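Local coordinates for insecticidal crystal protein Cry35Ab1 (Bacillus thuringiensis, PDB 4JP0) that acts as one component of a binary insecticidal toxin, with Cry34Ab1, that is active on western corn rootworm larvae, probably through the midgut epithelium, at residues Val69-Asn73 against Asn86-Trp91; His349-Leu355 against Val364-Ile370; Trp233-Gln239 against Gln332-Asn338. All coordinates share one frame. Residues are numbered along the deposited sequence.

Contact 1: Val69-Asn73 against Asn86-Trp91; sequences VWNVN and NSIQKW
V69-N73 is an extended strand. N86-W91 runs beside it as a turn, with S87-Q89 in 3-10 conformation and W91 extended. The closest CA pairs are N71 with Q89 (4.8 Å) and V72 with I88 (5.4 Å). N86 O accepts from Q89 N at 3.1 Å. I88 O accepts from V72 N at 3.2 Å, and I88 CB lies 4.4 Å from V72 CB. Q89 (chi1 m) donates from NE2 to OD1 of N71 (chi1 t) at 3.1 Å; Q89 OE1 accepts from S83 N. W91 (chi1 m, chi2 86°) offers a ring face to the edge of W70 (chi1 m): T-shaped, six-membered-ring centroids 5.6 Å apart, planes at 84°. W91 CH2 also meets V72 CG2 at 3.5 Å. A water donates to W70 O (2.9 Å) and Q89 O (2.7 Å) and accepts weakly from W91 NE1 (3.1 Å), bridging strand and turn. The Q-x-W sequence Q89-K90-W91 is the signature of ricin-type beta-trefoils. Directed hydrogen bonds thus fix the turn, while the W91 ring adds apolar burial.

Contact 2: His349-Leu355 against Val364-Ile370; sequences HQQALLL and VEEITNI
H349-L355 is helical. V364-T368 is the end of a second helix, and N369-I370 leave it. The two helix segments run nearly antiparallel, at 149° between their N-to-C directions. Their axes approach to 10.1 Å. L355 and V364 have the closest CA atoms, 6.4 Å apart. From there the residues pair in opposite chain directions, so H349 lies near I370. No hydrogen bond crosses; the fit is one of shape.

A352 is the low point on the first helix. Its CB lies 3.7 Å from I370 CD1, 4.1 Å from V364 CG1 and 4.1 Å from T368 CG2. Three larger side chains therefore converge on one small methyl. L355 (chi1 m, chi2 t) is the main bump; it fits into the hollow lined by V364, I367 and T368. Its CD1 is 3.6 Å from both I367 CG2 and T368 CG2, and its CB is 3.7 Å from V364 CG2. V364 (chi1 t) thus touches both A352 and L355. At the other end, I370 CD1 reaches H349 CD2 at 4.1 Å.

T368 (chi1 p) turns its methyl to the first helix. Its OG1 donates to V364 O at 2.8 Å and accepts from I370 N at 3.1 Å, the latter an ST turn. N369 has positive phi (73°). This exit brings I370 (chi1 m, chi2 t) back to the interface. Beyond it, L375 of helix 372-380 packs on A352 and I370, and L378 on H349. The contact is a helical hairpin with a short connection, part of a small C-terminal bundle of three helices.

Contact 3: Trp233-Gln239 against Gln332-Asn338; sequences WGTEIDQ and QIQTSDN
Two antiparallel segments of the chain meet here at a glycine with backbone angles (phi 102°, psi -130°) that would jam a CB against the preceding carbonyl oxygen. This is G234, facing S336. Their CA atoms are 5.0 Å apart, and the CA atoms of T235 and T335 follow at 4.7 Å. S336 N donates to G234 O at 2.8 Å. In return, G234 N donates to S336 OG at 2.9 Å and only weakly to S336 O at 3.4 Å. S336 takes chi1 p. A water lies 2.7 Å from S336 OG.

Past G234 a side chain continues the polar link: T235 OG1 (chi1 t) donates to Q334 O at 2.8 Å. The same T235 OG1 accepts from I237 N at 3.1 Å, forming an ST turn. I237 (chi1 m, chi2 m) then returns to the partner strand, its CB 4.0 Å from I333 CG1. Q239 CG rests 3.7 Å from I333 CD1. At the other end N338 CB packs over one face of the W233 ring (chi1 p, chi2 -81°), a CH-pi contact 3.4 Å from the centroid of the five-membered ring.

Backbone hydrogen bonds join W233 to Y293 and T235 to E291, and I333 to L318 and T335 to T316. The paired segments thus lie between strand 292-301 (Y293) and strand 307-323. The contact brings W233-Q239 alongside strand 327-346, with I243 of helix 240-247 packed on I333.

The contacts follow in series along this elongated chain and share no residues. Contact 1 belongs to the N-terminal beta-trefoil, the ricin B-type lectin domain. Contact 3 lies in the toxin_10 family part of the chain, where strand 225-234 approaches strand 327-346, an outermost strand of a four-stranded antiparallel sheet. Contacts 1 and 3 are about 35 Å apart, centre to centre, on opposite sides of the chain's centre. Contact 2 is about 35 Å from contact 3 and about 65 Å from contact 1, again between centres. Strand 327-346 leads directly to helix 349-355, so it connects contact 3 to the C-terminal helices. The spacing shows an elongated molecule, with the lectin-like domain and the C-terminal helices at far ends of a beta-rich body.

Contact 1: Val69-Asn73 against Asn86-Trp91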
loop_
_atom_site.group_PDB
_atom_site.type_symbol
_atom_site.label_atom_id
_atom_site.label_comp_id
_atom_site.label_asym_id
_atom_site.label_seq_id
_atom_site.Cartn_x
_atom_site.Cartn_y
_atom_site.Cartn_z
ATOM N N VAL A 69 -8.616 8.414 -17.461
ATOM C CA VAL A 69 -9.071 9.407 -16.520
ATOM C C VAL A 69 -9.004 10.818 -17.078
ATOM O O VAL A 69 -8.256 11.105 -18.021
ATOM C CB VAL A 69 -8.191 9.367 -15.231
ATOM C CG1 VAL A 69 -8.144 7.916 -14.653
ATOM C CG2 VAL A 69 -6.776 9.820 -15.534
ATOM N N TRP A 70 -9.758 11.726 -16.474
ATOM C CA TRP A 70 -9.738 13.096 -16.978
ATOM C C TRP A 70 -8.313 13.642 -16.940
ATOM O O TRP A 70 -7.582 13.509 -15.935
ATOM C CB TRP A 70 -10.689 14.010 -16.199
ATOM C CG TRP A 70 -12.158 13.839 -16.489
ATOM C CD1 TRP A 70 -12.803 12.762 -17.064
ATOM C CD2 TRP A 70 -13.161 14.780 -16.170
ATOM N NE1 TRP A 70 -14.167 13.001 -17.102
ATOM C CE2 TRP A 70 -14.402 14.240 -16.568
ATOM C CE3 TRP A 70 -13.136 16.045 -15.588
ATOM C CZ2 TRP A 70 -15.599 14.928 -16.408
ATOM C CZ3 TRP A 70 -14.335 16.720 -15.422
ATOM C CH2 TRP A 70 -15.537 16.154 -15.830
ATOM N N ASN A 71 -7.946 14.317 -18.016
ATOM C CA ASN A 71 -6.597 14.727 -18.219
ATOM C C ASN A 71 -6.613 16.064 -18.919
ATOM O O ASN A 71 -7.312 16.234 -19.894
ATOM C CB ASN A 71 -5.937 13.661 -19.102
ATOM C CG ASN A 71 -4.501 13.982 -19.474
ATOM O OD1 ASN A 71 -3.565 13.626 -18.733
ATOM N ND2 ASN A 71 -4.298 14.571 -20.669
ATOM N N VAL A 72 -5.885 17.033 -18.375
ATOM C CA VAL A 72 -5.924 18.371 -18.923
ATOM C C VAL A 72 -4.750 18.634 -19.845
ATOM O O VAL A 72 -3.585 18.432 -19.469
ATOM C CB VAL A 72 -5.894 19.416 -17.798
ATOM C CG1 VAL A 72 -5.887 20.855 -18.358
ATOM C CG2 VAL A 72 -7.074 19.186 -16.852
ATOM N N ASN A 73 -5.056 19.088 -21.048
ATOM C CA ASN A 73 -4.006 19.495 -21.987
ATOM C C ASN A 73 -4.427 20.811 -22.602
ATOM O O ASN A 73 -5.485 20.885 -23.208
ATOM C CB ASN A 73 -3.883 18.501 -23.110
ATOM C CG ASN A 73 -3.281 17.201 -22.692
ATOM O OD1 ASN A 73 -3.828 16.116 -22.999
ATOM N ND2 ASN A 73 -2.114 17.266 -22.041
ATOM N N ASN A 86 1.536 12.350 -12.883
ATOM C CA ASN A 86 1.037 13.420 -13.736
ATOM C C ASN A 86 0.033 14.327 -13.025
ATOM O O ASN A 86 -1.144 13.962 -12.869
ATOM C CB ASN A 86 0.371 12.852 -14.988
ATOM C CG ASN A 86 0.281 13.869 -16.087
ATOM O OD1 ASN A 86 0.509 15.052 -15.846
ATOM N ND2 ASN A 86 0.005 13.419 -17.312
ATOM N N SER A 87 0.494 15.520 -12.641
ATOM C CA SER A 87 -0.314 16.449 -11.840
ATOM C C SER A 87 -1.591 16.908 -12.543
ATOM O O SER A 87 -2.593 17.225 -11.889
ATOM C CB SER A 87 0.515 17.661 -11.398
ATOM O OG SER A 87 0.555 18.675 -12.394
ATOM N N ILE A 88 -1.559 16.902 -13.871
ATOM C CA ILE A 88 -2.702 17.371 -14.650
ATOM C C ILE A 88 -3.860 16.426 -14.640
ATOM O O ILE A 88 -4.797 16.628 -15.408
ATOM C CB ILE A 88 -2.311 17.538 -16.109
ATOM C CG1 ILE A 88 -1.952 16.150 -16.687
ATOM C CG2 ILE A 88 -1.198 18.574 -16.265
ATOM C CD1 ILE A 88 -1.994 16.053 -18.256
ATOM N N GLN A 89 -3.786 15.341 -13.874
ATOM C CA GLN A 89 -4.950 14.478 -13.766
ATOM C C GLN A 89 -5.592 14.602 -12.385
ATOM O O GLN A 89 -6.530 13.887 -12.078
ATOM C CB GLN A 89 -4.562 13.037 -14.039
ATOM C CG GLN A 89 -4.081 12.831 -15.481
ATOM C CD GLN A 89 -3.542 11.445 -15.713
ATOM O OE1 GLN A 89 -3.313 10.704 -14.768
ATOM N NE2 GLN A 89 -3.324 11.097 -16.960
ATOM N N LYS A 90 -5.065 15.488 -11.540
ATOM C CA LYS A 90 -5.617 15.635 -10.168
ATOM C C LYS A 90 -6.671 16.743 -10.052
ATOM O O LYS A 90 -6.508 17.837 -10.606
ATOM C CB LYS A 90 -4.491 15.900 -9.152
ATOM C CG LYS A 90 -3.409 14.798 -9.111
ATOM C CD LYS A 90 -2.470 15.016 -7.904
ATOM C CE LYS A 90 -1.540 16.164 -8.180
ATOM N NZ LYS A 90 -0.512 16.452 -7.060
ATOM N N TRP A 91 -7.742 16.485 -9.321
ATOM C CA TRP A 91 -8.836 17.451 -9.211
ATOM C C TRP A 91 -9.212 17.722 -7.767
ATOM O O TRP A 91 -8.997 16.872 -6.889
ATOM C CB TRP A 91 -10.092 16.903 -9.944
ATOM C CG TRP A 91 -9.785 16.603 -11.382
ATOM C CD1 TRP A 91 -9.274 15.455 -11.889
ATOM C CD2 TRP A 91 -9.921 17.507 -12.472
ATOM N NE1 TRP A 91 -9.088 15.582 -13.243
ATOM C CE2 TRP A 91 -9.489 16.838 -13.628
ATOM C CE3 TRP A 91 -10.382 18.825 -12.586
ATOM C CZ2 TRP A 91 -9.509 17.433 -14.893
ATOM C CZ3 TRP A 91 -10.405 19.417 -13.841
ATOM C CH2 TRP A 91 -9.953 18.733 -14.968
HETATM O O HOH W 1 -8.487 12.590 -13.323
#

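Contact 2: His349-Leu355 against Val364-Ile370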
loop_
_atom_site.group_PDB
_atom_site.type_symbol
_atom_site.label_atom_id
_atom_site.label_comp_id
_atom_site.label_asym_id
_atom_site.label_seq_id
_atom_site.Cartn_x
_atom_site.Cartn_y
_atom_site.Cartn_z
ATOM N N HIS A 349 20.661 -18.182 28.532
ATOM C CA HIS A 349 21.514 -17.311 29.320
ATOM C C HIS A 349 20.892 -15.938 29.476
ATOM O O HIS A 349 21.073 -15.300 30.505
ATOM C CB HIS A 349 22.898 -17.137 28.691
ATOM C CG HIS A 349 23.705 -18.394 28.603
ATOM N ND1 HIS A 349 24.963 -18.420 28.037
ATOM C CD2 HIS A 349 23.455 -19.659 29.019
ATOM C CE1 HIS A 349 25.456 -19.647 28.116
ATOM N NE2 HIS A 349 24.557 -20.422 28.698
ATOM N N GLN A 350 20.192 -15.467 28.443
ATOM C CA GLN A 350 19.550 -14.162 28.531
ATOM C C GLN A 350 18.418 -14.168 29.564
ATOM O O GLN A 350 18.270 -13.223 30.340
ATOM C CB GLN A 350 19.051 -13.669 27.162
ATOM C CG GLN A 350 18.693 -12.170 27.153
ATOM C CD GLN A 350 18.949 -11.500 25.798
ATOM O OE1 GLN A 350 19.907 -11.852 25.096
ATOM N NE2 GLN A 350 18.101 -10.535 25.436
ATOM N N GLN A 351 17.605 -15.214 29.566
ATOM C CA GLN A 351 16.551 -15.290 30.560
ATOM C C GLN A 351 17.183 -15.417 31.946
ATOM O O GLN A 351 16.713 -14.811 32.909
ATOM C CB GLN A 351 15.621 -16.469 30.323
ATOM C CG GLN A 351 14.527 -16.544 31.376
ATOM C CD GLN A 351 13.820 -17.868 31.392
ATOM O OE1 GLN A 351 14.449 -18.913 31.201
ATOM N NE2 GLN A 351 12.509 -17.841 31.630
ATOM N N ALA A 352 18.259 -16.190 32.056
ATOM C CA ALA A 352 18.903 -16.312 33.358
ATOM C C ALA A 352 19.370 -14.954 33.948
ATOM O O ALA A 352 19.122 -14.641 35.131
ATOM C CB ALA A 352 20.066 -17.323 33.314
ATOM N N LEU A 353 20.075 -14.155 33.149
ATOM C CA LEU A 353 20.520 -12.846 33.661
ATOM C C LEU A 353 19.323 -11.954 34.026
ATOM O O LEU A 353 19.347 -11.181 35.009
ATOM C CB LEU A 353 21.392 -12.128 32.626
ATOM C CG LEU A 353 22.645 -12.918 32.208
ATOM C CD1 LEU A 353 23.057 -12.589 30.736
ATOM C CD2 LEU A 353 23.800 -12.679 33.158
ATOM N N LEU A 354 18.275 -12.025 33.235
ATOM C CA LEU A 354 17.115 -11.188 33.541
ATOM C C LEU A 354 16.497 -11.646 34.861
ATOM O O LEU A 354 16.116 -10.826 35.706
ATOM C CB LEU A 354 16.084 -11.249 32.407
ATOM C CG LEU A 354 14.849 -10.356 32.515
ATOM C CD1 LEU A 354 15.247 -8.903 32.716
ATOM C CD2 LEU A 354 13.939 -10.507 31.261
ATOM N N LEU A 355 16.398 -12.958 35.037
ATOM C CA LEU A 355 15.810 -13.488 36.244
ATOM C C LEU A 355 16.592 -13.043 37.478
ATOM O O LEU A 355 16.018 -12.864 38.565
ATOM C CB LEU A 355 15.785 -15.006 36.204
ATOM C CG LEU A 355 14.697 -15.663 35.345
ATOM C CD1 LEU A 355 14.881 -17.160 35.298
ATOM C CD2 LEU A 355 13.307 -15.304 35.872
ATOM N N VAL A 364 17.326 -18.850 40.516
ATOM C CA VAL A 364 17.582 -18.922 39.087
ATOM C C VAL A 364 18.158 -20.289 38.705
ATOM O O VAL A 364 17.762 -20.886 37.706
ATOM C CB VAL A 364 18.482 -17.787 38.644
ATOM C CG1 VAL A 364 18.754 -17.880 37.144
ATOM C CG2 VAL A 364 17.780 -16.462 38.994
ATOM N N GLU A 365 19.061 -20.794 39.529
ATOM C CA GLU A 365 19.664 -22.088 39.268
ATOM C C GLU A 365 18.568 -23.124 39.084
ATOM O O GLU A 365 18.620 -23.940 38.158
ATOM C CB GLU A 365 20.585 -22.483 40.420
ATOM C CG GLU A 365 21.207 -23.861 40.302
ATOM C CD GLU A 365 21.967 -24.236 41.562
ATOM O OE1 GLU A 365 22.889 -23.476 41.954
ATOM O OE2 GLU A 365 21.628 -25.279 42.175
ATOM N N GLU A 366 17.578 -23.077 39.979
ATOM C CA GLU A 366 16.437 -23.985 39.934
ATOM C C GLU A 366 15.561 -23.763 38.711
ATOM O O GLU A 366 15.130 -24.721 38.061
ATOM C CB GLU A 366 15.564 -23.845 41.200
ATOM C CG GLU A 366 14.238 -24.559 41.020
ATOM C CD GLU A 366 13.373 -24.668 42.275
ATOM O OE1 GLU A 366 13.863 -24.545 43.444
ATOM O OE2 GLU A 366 12.169 -24.902 42.060
ATOM N N ILE A 367 15.304 -22.503 38.377
ATOM C CA ILE A 367 14.405 -22.196 37.267
ATOM C C ILE A 367 14.993 -22.533 35.900
ATOM O O ILE A 367 14.280 -23.003 34.998
ATOM C CB ILE A 367 14.047 -20.705 37.285
ATOM C CG1 ILE A 367 13.224 -20.379 38.539
ATOM C CG2 ILE A 367 13.312 -20.304 35.973
ATOM C CD1 ILE A 367 13.056 -18.898 38.780
ATOM N N THR A 368 16.288 -22.301 35.738
ATOM C CA THR A 368 16.879 -22.406 34.393
ATOM C C THR A 368 17.721 -23.620 34.170
ATOM O O THR A 368 18.121 -23.887 33.035
ATOM C CB THR A 368 17.788 -21.228 34.150
ATOM O OG1 THR A 368 18.846 -21.261 35.119
ATOM C CG2 THR A 368 17.046 -19.916 34.416
ATOM N N ASN A 369 18.026 -24.330 35.249
ATOM C CA ASN A 369 18.924 -25.479 35.194
ATOM C C ASN A 369 20.364 -25.079 34.999
ATOM O O ASN A 369 21.223 -25.933 34.776
ATOM C CB ASN A 369 18.529 -26.427 34.080
ATOM C CG ASN A 369 17.598 -27.498 34.552
ATOM O OD1 ASN A 369 16.398 -27.263 34.727
ATOM N ND2 ASN A 369 18.141 -28.705 34.759
ATOM N N ILE A 370 20.639 -23.783 35.082
ATOM C CA ILE A 370 22.018 -23.310 34.944
ATOM C C ILE A 370 22.734 -23.229 36.309
ATOM O O ILE A 370 22.223 -22.602 37.226
ATOM C CB ILE A 370 22.003 -21.956 34.245
ATOM C CG1 ILE A 370 21.377 -22.091 32.848
ATOM C CG2 ILE A 370 23.376 -21.391 34.128
ATOM C CD1 ILE A 370 21.103 -20.718 32.196
#

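Contact 3: Trp233-Gln239 against Gln332-Asn338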
loop_
_atom_site.group_PDB
_atom_site.type_symbol
_atom_site.label_atom_id
_atom_site.label_comp_id
_atom_site.label_asym_id
_atom_site.label_seq_id
_atom_site.Cartn_x
_atom_site.Cartn_y
_atom_site.Cartn_z
ATOM N N TRP A 233 18.980 -12.423 5.278
ATOM C CA TRP A 233 17.808 -11.582 5.465
ATOM C C TRP A 233 17.578 -10.852 4.164
ATOM O O TRP A 233 18.325 -11.055 3.198
ATOM C CB TRP A 233 17.984 -10.622 6.633
ATOM C CG TRP A 233 19.142 -9.664 6.480
ATOM C CD1 TRP A 233 20.467 -9.907 6.731
ATOM C CD2 TRP A 233 19.054 -8.302 6.079
ATOM N NE1 TRP A 233 21.208 -8.773 6.490
ATOM C CE2 TRP A 233 20.359 -7.772 6.082
ATOM C CE3 TRP A 233 17.997 -7.478 5.686
ATOM C CZ2 TRP A 233 20.631 -6.456 5.724
ATOM C CZ3 TRP A 233 18.261 -6.175 5.332
ATOM C CH2 TRP A 233 19.567 -5.671 5.346
ATOM N N GLY A 234 16.565 -9.998 4.134
ATOM C CA GLY A 234 16.224 -9.291 2.911
ATOM C C GLY A 234 15.010 -9.950 2.270
ATOM O O GLY A 234 14.008 -10.221 2.933
ATOM N N THR A 235 15.112 -10.242 0.986
ATOM C CA THR A 235 14.017 -10.888 0.292
ATOM C C THR A 235 14.545 -11.716 -0.838
ATOM O O THR A 235 15.570 -11.374 -1.424
ATOM C CB THR A 235 13.017 -9.851 -0.237
ATOM O OG1 THR A 235 11.936 -10.527 -0.898
ATOM C CG2 THR A 235 13.659 -9.007 -1.340
ATOM N N GLU A 236 13.857 -12.809 -1.131
ATOM C CA GLU A 236 14.228 -13.669 -2.241
ATOM C C GLU A 236 13.253 -13.469 -3.379
ATOM O O GLU A 236 13.332 -14.141 -4.405
ATOM C CB GLU A 236 14.226 -15.145 -1.833
ATOM C CG GLU A 236 15.375 -15.550 -0.921
ATOM C CD GLU A 236 15.369 -17.029 -0.588
ATOM O OE1 GLU A 236 14.410 -17.728 -0.992
ATOM O OE2 GLU A 236 16.318 -17.487 0.096
ATOM N N ILE A 237 12.336 -12.530 -3.195
ATOM C CA ILE A 237 11.339 -12.236 -4.198
ATOM C C ILE A 237 11.884 -11.204 -5.185
ATOM O O ILE A 237 12.590 -10.283 -4.802
ATOM C CB ILE A 237 10.054 -11.708 -3.507
ATOM C CG1 ILE A 237 9.529 -12.752 -2.527
ATOM C CG2 ILE A 237 8.971 -11.341 -4.547
ATOM C CD1 ILE A 237 9.460 -14.159 -3.137
ATOM N N ASP A 238 11.591 -11.402 -6.463
ATOM C CA ASP A 238 11.907 -10.421 -7.481
ATOM C C ASP A 238 10.928 -9.245 -7.329
ATOM O O ASP A 238 9.713 -9.430 -7.450
ATOM C CB ASP A 238 11.722 -11.063 -8.836
ATOM C CG ASP A 238 11.939 -10.098 -9.950
ATOM O OD1 ASP A 238 12.137 -8.887 -9.692
ATOM O OD2 ASP A 238 11.914 -10.467 -11.124
ATOM N N GLN A 239 11.436 -8.048 -7.028
ATOM C CA GLN A 239 10.524 -6.917 -6.771
ATOM C C GLN A 239 9.975 -6.349 -8.066
ATOM O O GLN A 239 8.879 -5.791 -8.098
ATOM C CB GLN A 239 11.181 -5.804 -5.940
ATOM C CG GLN A 239 11.700 -6.207 -4.536
ATOM C CD GLN A 239 11.718 -5.041 -3.531
ATOM O OE1 GLN A 239 10.807 -4.198 -3.516
ATOM N NE2 GLN A 239 12.744 -5.007 -2.677
ATOM N N GLN A 332 2.145 -10.924 -3.868
ATOM C CA GLN A 332 2.652 -10.958 -2.497
ATOM C C GLN A 332 4.146 -10.808 -2.526
ATOM O O GLN A 332 4.786 -11.241 -3.477
ATOM C CB GLN A 332 2.349 -12.284 -1.827
ATOM C CG GLN A 332 2.854 -13.487 -2.617
ATOM C CD GLN A 332 2.857 -14.800 -1.821
ATOM O OE1 GLN A 332 2.754 -14.806 -0.590
ATOM N NE2 GLN A 332 2.975 -15.908 -2.534
ATOM N N ILE A 333 4.700 -10.228 -1.471
ATOM C CA ILE A 333 6.148 -10.156 -1.319
ATOM C C ILE A 333 6.415 -10.200 0.156
ATOM O O ILE A 333 5.688 -9.564 0.933
ATOM C CB ILE A 333 6.758 -8.883 -1.972
ATOM C CG1 ILE A 333 8.229 -8.724 -1.563
ATOM C CG2 ILE A 333 6.000 -7.671 -1.547
ATOM C CD1 ILE A 333 9.014 -7.654 -2.385
ATOM N N GLN A 334 7.396 -11.016 0.543
ATOM C CA GLN A 334 7.829 -11.071 1.923
ATOM C C GLN A 334 9.253 -10.531 2.033
ATOM O O GLN A 334 10.087 -10.775 1.159
ATOM C CB GLN A 334 7.793 -12.493 2.472
ATOM C CG GLN A 334 6.398 -13.004 2.711
ATOM C CD GLN A 334 5.793 -13.523 1.442
ATOM O OE1 GLN A 334 6.464 -14.245 0.685
ATOM N NE2 GLN A 334 4.528 -13.174 1.194
ATOM N N THR A 335 9.503 -9.754 3.075
ATOM C CA THR A 335 10.841 -9.208 3.321
ATOM C C THR A 335 11.159 -9.380 4.797
ATOM O O THR A 335 10.239 -9.519 5.606
ATOM C CB THR A 335 10.914 -7.708 2.951
ATOM O OG1 THR A 335 10.015 -6.946 3.757
ATOM C CG2 THR A 335 10.428 -7.451 1.500
ATOM N N SER A 336 12.448 -9.380 5.149
ATOM C CA SER A 336 12.834 -9.428 6.552
ATOM C C SER A 336 13.787 -8.271 6.816
ATOM O O SER A 336 14.552 -7.885 5.948
ATOM C CB SER A 336 13.477 -10.768 6.914
ATOM O OG SER A 336 14.638 -10.982 6.134
ATOM N N ASP A 337 13.733 -7.749 8.027
ATOM C CA ASP A 337 14.396 -6.522 8.459
ATOM C C ASP A 337 15.489 -6.866 9.468
ATOM O O ASP A 337 15.214 -7.256 10.611
ATOM C CB ASP A 337 13.319 -5.663 9.117
ATOM C CG ASP A 337 13.832 -4.339 9.632
ATOM O OD1 ASP A 337 15.075 -4.135 9.658
ATOM O OD2 ASP A 337 13.038 -3.457 10.059
ATOM N N ASN A 338 16.736 -6.726 9.032
ATOM C CA ASN A 338 17.860 -7.129 9.866
ATOM C C ASN A 338 17.910 -6.354 11.166
ATOM O O ASN A 338 18.519 -6.814 12.134
ATOM C CB ASN A 338 19.176 -7.085 9.105
ATOM C CG ASN A 338 19.646 -5.692 8.855
ATOM O OD1 ASN A 338 18.886 -4.844 8.369
ATOM N ND2 ASN A 338 20.915 -5.432 9.183
HETATM O O HOH W 2 13.931 -13.121 4.673
#